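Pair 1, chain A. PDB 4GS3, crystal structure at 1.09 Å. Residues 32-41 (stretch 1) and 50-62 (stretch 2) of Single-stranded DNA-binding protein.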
# COMPACT_ATOMS: atom_id res chain seq x y z
N GLY A 32 6.28 10.57 -15.86
CA GLY A 32 6.82 9.27 -16.20
C GLY A 32 6.95 8.27 -15.06
O GLY A 32 7.05 7.07 -15.35
N GLU A 33 6.97 8.69 -13.82
CA GLU A 33 6.93 7.76 -12.67
C GLU A 33 5.58 7.09 -12.56
O GLU A 33 4.55 7.73 -12.52
CB GLU A 33 7.29 8.58 -11.40
CG GLU A 33 7.40 7.69 -10.15
CD GLU A 33 7.79 8.40 -8.87
OE1 GLU A 33 8.00 9.66 -8.86
OE2 GLU A 33 7.96 7.80 -7.79
N LYS A 34 5.54 5.78 -12.45
CA LYS A 34 4.32 4.97 -12.42
C LYS A 34 3.91 4.71 -10.96
O LYS A 34 4.74 4.31 -10.13
CB LYS A 34 4.50 3.64 -13.13
CG LYS A 34 4.92 3.73 -14.60
CD LYS A 34 5.33 2.35 -15.12
CE LYS A 34 5.26 2.22 -16.64
NZ LYS A 34 6.36 2.99 -17.30
N PHE A 35 2.64 4.94 -10.65
CA PHE A 35 2.04 4.68 -9.39
C PHE A 35 0.94 3.62 -9.54
O PHE A 35 0.21 3.55 -10.54
CB PHE A 35 1.48 5.97 -8.73
CG PHE A 35 2.59 6.91 -8.30
CD1 PHE A 35 3.18 7.74 -9.26
CD2 PHE A 35 3.03 6.93 -6.99
CE1 PHE A 35 4.19 8.59 -8.87
CE2 PHE A 35 4.05 7.78 -6.64
CZ PHE A 35 4.65 8.59 -7.58
N PHE A 36 0.83 2.84 -8.47
CA PHE A 36 -0.10 1.75 -8.38
C PHE A 36 -0.90 1.84 -7.07
O PHE A 36 -0.35 2.26 -6.06
CB PHE A 36 0.62 0.43 -8.39
CG PHE A 36 1.39 0.21 -9.68
CD1 PHE A 36 2.64 0.79 -9.83
CD2 PHE A 36 0.85 -0.52 -10.68
CE1 PHE A 36 3.34 0.62 -10.99
CE2 PHE A 36 1.58 -0.73 -11.86
CZ PHE A 36 2.81 -0.15 -12.00
N ASN A 37 -2.14 1.43 -7.12
CA ASN A 37 -2.98 1.31 -5.95
C ASN A 37 -3.27 -0.15 -5.69
O ASN A 37 -3.40 -0.95 -6.63
CB ASN A 37 -4.34 1.98 -6.25
CG ASN A 37 -4.28 3.47 -6.40
OD1 ASN A 37 -3.61 4.19 -5.67
ND2 ASN A 37 -5.02 3.98 -7.37
N PHE A 38 -3.43 -0.53 -4.42
CA PHE A 38 -3.88 -1.86 -4.07
C PHE A 38 -4.50 -1.81 -2.67
O PHE A 38 -4.27 -0.86 -1.93
CB PHE A 38 -2.76 -2.90 -4.14
CG PHE A 38 -1.66 -2.76 -3.15
CD1 PHE A 38 -0.60 -1.91 -3.37
CD2 PHE A 38 -1.67 -3.50 -1.98
CE1 PHE A 38 0.46 -1.82 -2.49
CE2 PHE A 38 -0.62 -3.41 -1.08
CZ PHE A 38 0.44 -2.58 -1.36
N ILE A 39 -5.23 -2.86 -2.31
CA ILE A 39 -5.79 -2.99 -0.98
C ILE A 39 -4.99 -3.98 -0.16
O ILE A 39 -4.64 -5.06 -0.65
CB ILE A 39 -7.25 -3.47 -1.09
CG1 ILE A 39 -8.09 -2.48 -1.92
CG2 ILE A 39 -7.86 -3.73 0.29
CD1 ILE A 39 -8.08 -1.06 -1.43
N LEU A 40 -4.71 -3.61 1.08
CA LEU A 40 -4.02 -4.45 2.05
C LEU A 40 -5.03 -4.96 3.06
O LEU A 40 -5.79 -4.16 3.63
CB LEU A 40 -2.92 -3.62 2.75
CG LEU A 40 -1.91 -4.44 3.56
CD1 LEU A 40 -0.95 -5.14 2.63
CD2 LEU A 40 -1.20 -3.53 4.56
N GLU A 41 -5.03 -6.27 3.32
CA GLU A 41 -5.84 -6.86 4.38
C GLU A 41 -5.02 -6.94 5.65
O GLU A 41 -3.96 -7.60 5.67
CB GLU A 41 -6.31 -8.26 3.95
CG GLU A 41 -7.15 -8.98 4.96
CD GLU A 41 -7.47 -10.40 4.51
OE1 GLU A 41 -6.48 -11.16 4.40
OE2 GLU A 41 -8.65 -10.69 4.29
N ASP A 50 -9.34 -5.36 8.50
CA ASP A 50 -9.42 -4.05 7.85
C ASP A 50 -8.88 -4.14 6.45
O ASP A 50 -7.88 -4.83 6.22
CB ASP A 50 -8.69 -3.00 8.69
CG ASP A 50 -9.41 -2.76 10.00
OD1 ASP A 50 -10.56 -2.25 9.94
OD2 ASP A 50 -8.85 -3.07 11.09
N TYR A 51 -9.53 -3.47 5.52
CA TYR A 51 -9.18 -3.44 4.13
C TYR A 51 -8.76 -2.01 3.80
O TYR A 51 -9.60 -1.10 3.78
CB TYR A 51 -10.35 -3.88 3.23
CG TYR A 51 -10.65 -5.33 3.53
CD1 TYR A 51 -9.80 -6.32 3.09
CD2 TYR A 51 -11.76 -5.72 4.25
CE1 TYR A 51 -10.01 -7.66 3.30
CE2 TYR A 51 -11.99 -7.09 4.54
CZ TYR A 51 -11.10 -8.01 4.06
OH TYR A 51 -11.27 -9.35 4.31
N LEU A 52 -7.46 -1.81 3.60
CA LEU A 52 -6.87 -0.49 3.62
C LEU A 52 -6.23 -0.15 2.29
O LEU A 52 -5.56 -0.97 1.68
CB LEU A 52 -5.84 -0.37 4.74
CG LEU A 52 -6.41 -0.72 6.11
CD1 LEU A 52 -5.40 -0.67 7.19
CD2 LEU A 52 -7.59 0.17 6.50
N PRO A 53 -6.43 1.08 1.83
CA PRO A 53 -5.89 1.51 0.52
C PRO A 53 -4.44 1.93 0.61
O PRO A 53 -4.06 2.72 1.48
CB PRO A 53 -6.76 2.72 0.21
CG PRO A 53 -7.03 3.33 1.57
CD PRO A 53 -7.22 2.14 2.46
N ILE A 54 -3.64 1.39 -0.30
CA ILE A 54 -2.24 1.71 -0.41
C ILE A 54 -1.97 2.29 -1.81
O ILE A 54 -2.53 1.81 -2.80
CB ILE A 54 -1.34 0.47 -0.21
CG1 ILE A 54 -1.77 -0.41 0.97
CG2 ILE A 54 0.11 0.87 -0.09
CD1 ILE A 54 -1.77 0.25 2.33
N THR A 55 -1.06 3.24 -1.89
CA THR A 55 -0.52 3.76 -3.14
C THR A 55 0.97 3.63 -3.08
O THR A 55 1.57 4.00 -2.06
CB THR A 55 -0.95 5.20 -3.39
OG1 THR A 55 -2.38 5.24 -3.50
CG2 THR A 55 -0.28 5.80 -4.63
N ILE A 56 1.57 3.12 -4.14
CA ILE A 56 2.99 2.94 -4.16
C ILE A 56 3.56 3.25 -5.52
O ILE A 56 3.00 2.91 -6.57
CB ILE A 56 3.29 1.49 -3.72
CG1 ILE A 56 4.78 1.30 -3.50
CG2 ILE A 56 2.73 0.43 -4.69
CD1 ILE A 56 5.08 0.12 -2.56
N SER A 57 4.73 3.89 -5.50
CA SER A 57 5.54 4.14 -6.67
C SER A 57 6.28 2.88 -7.09
O SER A 57 6.77 2.14 -6.25
CB SER A 57 6.60 5.17 -6.36
OG SER A 57 7.48 5.28 -7.46
N ASN A 58 6.42 2.67 -8.39
CA ASN A 58 7.21 1.50 -8.75
C ASN A 58 8.69 1.73 -8.45
O ASN A 58 9.37 0.73 -8.44
CB ASN A 58 7.06 1.02 -10.18
CG ASN A 58 7.60 1.96 -11.21
OD1 ASN A 58 7.80 3.13 -10.91
ND2 ASN A 58 7.82 1.47 -12.39
N ARG A 59 9.12 2.90 -8.07
CA ARG A 59 10.48 3.02 -7.51
C ARG A 59 10.67 2.21 -6.25
O ARG A 59 11.76 1.84 -5.94
CB ARG A 59 10.84 4.45 -7.12
CG ARG A 59 10.37 5.55 -8.00
CD ARG A 59 11.22 6.79 -7.97
NE ARG A 59 11.87 6.74 -9.25
CZ ARG A 59 13.12 6.34 -9.46
NH1 ARG A 59 13.55 6.20 -10.70
NH2 ARG A 59 13.90 6.05 -8.42
N LEU A 60 9.62 2.00 -5.46
CA LEU A 60 9.86 1.39 -4.16
C LEU A 60 9.82 -0.09 -4.00
O LEU A 60 10.07 -0.67 -2.93
CB LEU A 60 8.69 1.82 -3.23
CG LEU A 60 8.92 3.17 -2.61
CD1 LEU A 60 7.72 3.41 -1.68
CD2 LEU A 60 10.20 3.34 -1.81
N PHE A 61 9.36 -0.68 -5.11
CA PHE A 61 9.20 -2.15 -4.96
C PHE A 61 9.98 -2.78 -6.10
O PHE A 61 9.78 -3.97 -6.41
CB PHE A 61 7.76 -2.58 -4.84
CG PHE A 61 6.82 -2.38 -6.03
CD1 PHE A 61 6.10 -1.21 -6.23
CD2 PHE A 61 6.68 -3.41 -6.96
CE1 PHE A 61 5.24 -1.05 -7.30
CE2 PHE A 61 5.83 -3.24 -8.04
CZ PHE A 61 5.16 -2.06 -8.24
N GLU A 62 10.91 -2.01 -6.67
CA GLU A 62 11.88 -2.67 -7.50
C GLU A 62 12.53 -3.81 -6.71
O GLU A 62 12.88 -3.68 -5.54
CB GLU A 62 12.99 -1.72 -7.96
CG GLU A 62 13.47 -2.24 -9.31
CD GLU A 62 12.72 -1.53 -10.44
OE1 GLU A 62 13.20 -0.44 -10.80
OE2 GLU A 62 11.69 -2.03 -10.93

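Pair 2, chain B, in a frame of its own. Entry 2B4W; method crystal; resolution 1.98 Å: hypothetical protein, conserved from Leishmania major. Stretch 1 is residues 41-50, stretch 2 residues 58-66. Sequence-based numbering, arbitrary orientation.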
# COMPACT_ATOMS: atom_id res chain seq x y z
N GLY B 41 18.21 9.36 8.28
CA GLY B 41 18.74 10.18 7.20
C GLY B 41 18.66 9.57 5.83
O GLY B 41 19.12 10.15 4.84
N LYS B 42 18.05 8.38 5.69
CA LYS B 42 17.94 7.82 4.37
C LYS B 42 16.54 7.26 4.08
O LYS B 42 15.86 6.82 4.99
CB LYS B 42 18.95 6.68 4.16
CG LYS B 42 20.12 6.66 5.12
CD LYS B 42 21.34 5.97 4.51
CE LYS B 42 22.32 5.52 5.60
NZ LYS B 42 23.56 4.93 5.00
N THR B 43 16.22 7.33 2.79
CA THR B 43 15.00 6.81 2.22
C THR B 43 15.13 5.28 2.22
O THR B 43 16.19 4.74 1.88
CB THR B 43 14.78 7.35 0.81
OG1 THR B 43 14.54 8.76 0.86
CG2 THR B 43 13.55 6.73 0.15
N HIS B 44 14.09 4.61 2.66
CA HIS B 44 14.02 3.16 2.78
C HIS B 44 12.69 2.67 2.19
O HIS B 44 11.75 3.42 1.91
CB HIS B 44 14.10 2.70 4.21
CG HIS B 44 15.38 2.88 4.94
ND1 HIS B 44 15.74 4.07 5.53
CD2 HIS B 44 16.38 2.00 5.20
CE1 HIS B 44 16.92 3.90 6.11
NE2 HIS B 44 17.35 2.65 5.93
N ILE B 45 12.66 1.36 1.98
CA ILE B 45 11.46 0.71 1.50
C ILE B 45 11.47 -0.77 1.94
O ILE B 45 12.54 -1.38 1.96
CB ILE B 45 11.27 0.83 -0.01
CG1 ILE B 45 9.82 0.58 -0.40
CG2 ILE B 45 12.20 -0.08 -0.81
CD1 ILE B 45 9.43 0.85 -1.84
N TYR B 46 10.30 -1.28 2.33
CA TYR B 46 10.16 -2.72 2.51
C TYR B 46 9.66 -3.33 1.20
O TYR B 46 8.77 -2.78 0.56
CB TYR B 46 9.17 -3.11 3.60
CG TYR B 46 9.59 -2.68 4.98
CD1 TYR B 46 10.50 -3.41 5.74
CD2 TYR B 46 9.02 -1.54 5.53
CE1 TYR B 46 10.87 -3.00 7.01
CE2 TYR B 46 9.39 -1.13 6.78
CZ TYR B 46 10.30 -1.85 7.52
OH TYR B 46 10.61 -1.37 8.76
N GLY B 47 10.21 -4.47 0.82
CA GLY B 47 9.76 -5.17 -0.37
C GLY B 47 9.41 -6.63 -0.08
O GLY B 47 9.93 -7.28 0.82
N ARG B 48 8.49 -7.10 -0.91
CA ARG B 48 8.11 -8.51 -0.92
C ARG B 48 9.04 -9.20 -1.90
O ARG B 48 9.12 -8.78 -3.07
CB ARG B 48 6.65 -8.67 -1.26
CG ARG B 48 6.12 -10.02 -1.66
CD ARG B 48 4.72 -9.95 -2.29
NE ARG B 48 4.18 -11.27 -2.43
CZ ARG B 48 2.99 -11.77 -2.57
NH1 ARG B 48 1.88 -11.08 -2.66
NH2 ARG B 48 2.89 -13.11 -2.65
N VAL B 49 9.81 -10.13 -1.42
CA VAL B 49 10.84 -10.88 -2.10
C VAL B 49 10.44 -12.34 -2.29
O VAL B 49 10.21 -13.13 -1.38
CB VAL B 49 12.17 -10.78 -1.33
CG1 VAL B 49 13.31 -11.31 -2.19
CG2 VAL B 49 12.39 -9.32 -0.95
N GLU B 50 10.35 -12.71 -3.57
CA GLU B 50 9.89 -14.03 -3.97
C GLU B 50 10.43 -14.34 -5.36
O GLU B 50 10.55 -13.48 -6.23
CB GLU B 50 8.38 -14.05 -3.86
CG GLU B 50 7.67 -15.31 -4.34
CD GLU B 50 6.17 -15.14 -4.20
OE1 GLU B 50 5.55 -14.54 -5.08
OE2 GLU B 50 5.59 -15.60 -3.20
N SER B 58 7.23 -16.01 -0.26
CA SER B 58 7.78 -14.69 -0.01
C SER B 58 8.30 -14.56 1.40
O SER B 58 7.81 -15.27 2.27
CB SER B 58 6.69 -13.63 -0.25
OG SER B 58 6.09 -14.05 -1.46
N HIS B 59 9.26 -13.65 1.51
CA HIS B 59 9.69 -13.08 2.77
C HIS B 59 9.76 -11.56 2.55
O HIS B 59 9.59 -11.11 1.42
CB HIS B 59 11.02 -13.65 3.23
CG HIS B 59 12.15 -13.34 2.30
ND1 HIS B 59 12.29 -13.92 1.06
CD2 HIS B 59 13.19 -12.50 2.42
CE1 HIS B 59 13.37 -13.45 0.46
NE2 HIS B 59 13.95 -12.58 1.28
N VAL B 60 9.99 -10.79 3.60
CA VAL B 60 10.10 -9.35 3.43
C VAL B 60 11.50 -8.89 3.80
O VAL B 60 12.07 -9.29 4.81
CB VAL B 60 9.11 -8.56 4.30
CG1 VAL B 60 9.59 -7.11 4.41
CG2 VAL B 60 7.69 -8.65 3.76
N ARG B 61 12.06 -8.04 2.96
CA ARG B 61 13.33 -7.40 3.28
C ARG B 61 13.17 -5.88 3.44
O ARG B 61 12.22 -5.28 2.94
CB ARG B 61 14.38 -7.69 2.22
CG ARG B 61 14.82 -9.15 2.16
CD ARG B 61 15.55 -9.62 3.38
NE ARG B 61 16.92 -9.17 3.50
CZ ARG B 61 18.00 -9.30 2.77
NH1 ARG B 61 18.06 -9.95 1.62
NH2 ARG B 61 19.11 -8.73 3.23
N LEU B 62 14.12 -5.29 4.15
CA LEU B 62 14.24 -3.85 4.25
C LEU B 62 15.33 -3.42 3.26
O LEU B 62 16.39 -4.04 3.33
CB LEU B 62 14.62 -3.39 5.65
CG LEU B 62 14.85 -1.89 5.87
CD1 LEU B 62 13.55 -1.10 5.83
CD2 LEU B 62 15.58 -1.69 7.20
N PHE B 63 15.03 -2.42 2.43
CA PHE B 63 15.95 -1.80 1.51
C PHE B 63 16.17 -0.29 1.79
O PHE B 63 15.25 0.47 2.10
CB PHE B 63 15.48 -1.91 0.07
CG PHE B 63 15.21 -3.32 -0.43
CD1 PHE B 63 14.03 -3.95 -0.10
CD2 PHE B 63 16.14 -3.96 -1.22
CE1 PHE B 63 13.79 -5.24 -0.56
CE2 PHE B 63 15.91 -5.23 -1.70
CZ PHE B 63 14.73 -5.85 -1.35
N GLU B 64 17.42 0.10 1.66
CA GLU B 64 17.99 1.42 1.75
C GLU B 64 18.25 1.97 0.35
O GLU B 64 18.90 1.37 -0.52
CB GLU B 64 19.27 1.44 2.58
CG GLU B 64 19.79 2.83 2.93
CD GLU B 64 21.17 2.79 3.57
OE1 GLU B 64 21.38 2.05 4.56
OE2 GLU B 64 22.06 3.52 3.08
N GLU B 65 17.71 3.16 0.12
CA GLU B 65 18.04 3.90 -1.08
C GLU B 65 19.54 4.07 -1.25
O GLU B 65 20.26 4.64 -0.42
CB GLU B 65 17.40 5.30 -1.04
CG GLU B 65 17.72 6.09 -2.30
CD GLU B 65 17.01 7.44 -2.36
OE1 GLU B 65 17.56 8.42 -1.83
OE2 GLU B 65 15.91 7.50 -2.94
N THR B 66 20.11 3.60 -2.37
CA THR B 66 21.52 3.88 -2.57
C THR B 66 21.77 4.56 -3.92
O THR B 66 22.93 4.61 -4.33
CB THR B 66 22.42 2.62 -2.56
OG1 THR B 66 22.12 1.97 -3.80
CG2 THR B 66 22.12 1.70 -1.42
O HOH W 1 18.05 8.68 0.51
O HOH W 2 19.44 1.70 7.12
O HOH W 3 10.85 -15.81 0.15

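Pair 1 and pair 2 are the same object in backbone terms: two neighbouring antiparallel strands whose directions differ by 150° and 152°, with axes approaching to 4.5 and 4.6 Å. Fourteen central residues superpose with an RMSD of 0.5 Å. Glu A33 through Glu A41 fall on Lys B42 through Glu B50, and Tyr A51 through Asn A58 on Ser B58 through Glu B65.

The first rule is the ladder, which two quite different sequences share. Phe A36 and Ile A56 exchange both bonds, Phe A36 N to Ile A56 O at 2.9 Å and Ile A56 N to Phe A36 O at 2.8 Å; the matching Ile B45 and Phe B63 do likewise, with Ile B45 N to Phe B63 O and Phe B63 N to Ile B45 O both 2.7 Å. Pro A53, which has no amide hydrogen, sits in a non-hydrogen-bonded pair with Ile A39, so the ladder loses nothing there; Val B60 takes the matching place opposite Arg B48.

The second rule is that a face needs filling, but either strand may supply the bulk. On the face of Phe A36, Phe A38 and Leu A40, the Phe A38 ring lies over Ile A54, whose CB is 3.8 Å from the ring centroid, and Phe A38 CE1 reaches Ile A56 CG2 at 3.9 Å. In pair 2 the position of Phe A38 is Gly B47, and the aromatic ring comes from the other strand, at Phe B63, which matches Ile A56. Phe B63 turns its edge to the Gly B47 backbone, Phe B63 CE1 lying 3.9 Å from Gly B47 N, and Phe B63 CZ meets Val B49 CG2 at 4.2 Å. An ideal CB on Gly B47 would stand 3.1 Å from Phe B63 CE1, a tight fit, so the bare backbone makes room for the ring. Farther along this face, Val B49 packs over the His B59 ring, its CB 3.8 Å from the centroid.

The opposite face trades polar pairing for apolar packing at one cross-strand pair. Asn A37 and Thr A55 are joined by a hydrogen bond from Thr A55 OG1 to Asn A37 OD1 at 2.7 Å. Their counterparts, Tyr B46 and Leu B62, make a CH-pi contact instead: Leu B62 CD1 lies over one face of the Tyr B46 ring, 3.8 Å from its centroid.

Near the start of the first strand, both pairs use a carboxylate in a diagonal link, on opposite strands. Glu A33 OE2 accepts from Ser A57 OG at 2.6 Å; in the matched positions Lys B42 NZ forms a salt bridge with Glu B64 OE2 at 2.8 Å. In pair 1 the extended Glu A33 reaches across to the short Ser A57; in pair 2 two long side chains run outward and meet at their charged ends. Water 2 adds a bridge in pair 2, 2.6 Å from His B44 NE2 and 3.2 Å from Glu B64 OE1. The design lesson is to fix the register with the backbone, then choose which strand supplies the bulk.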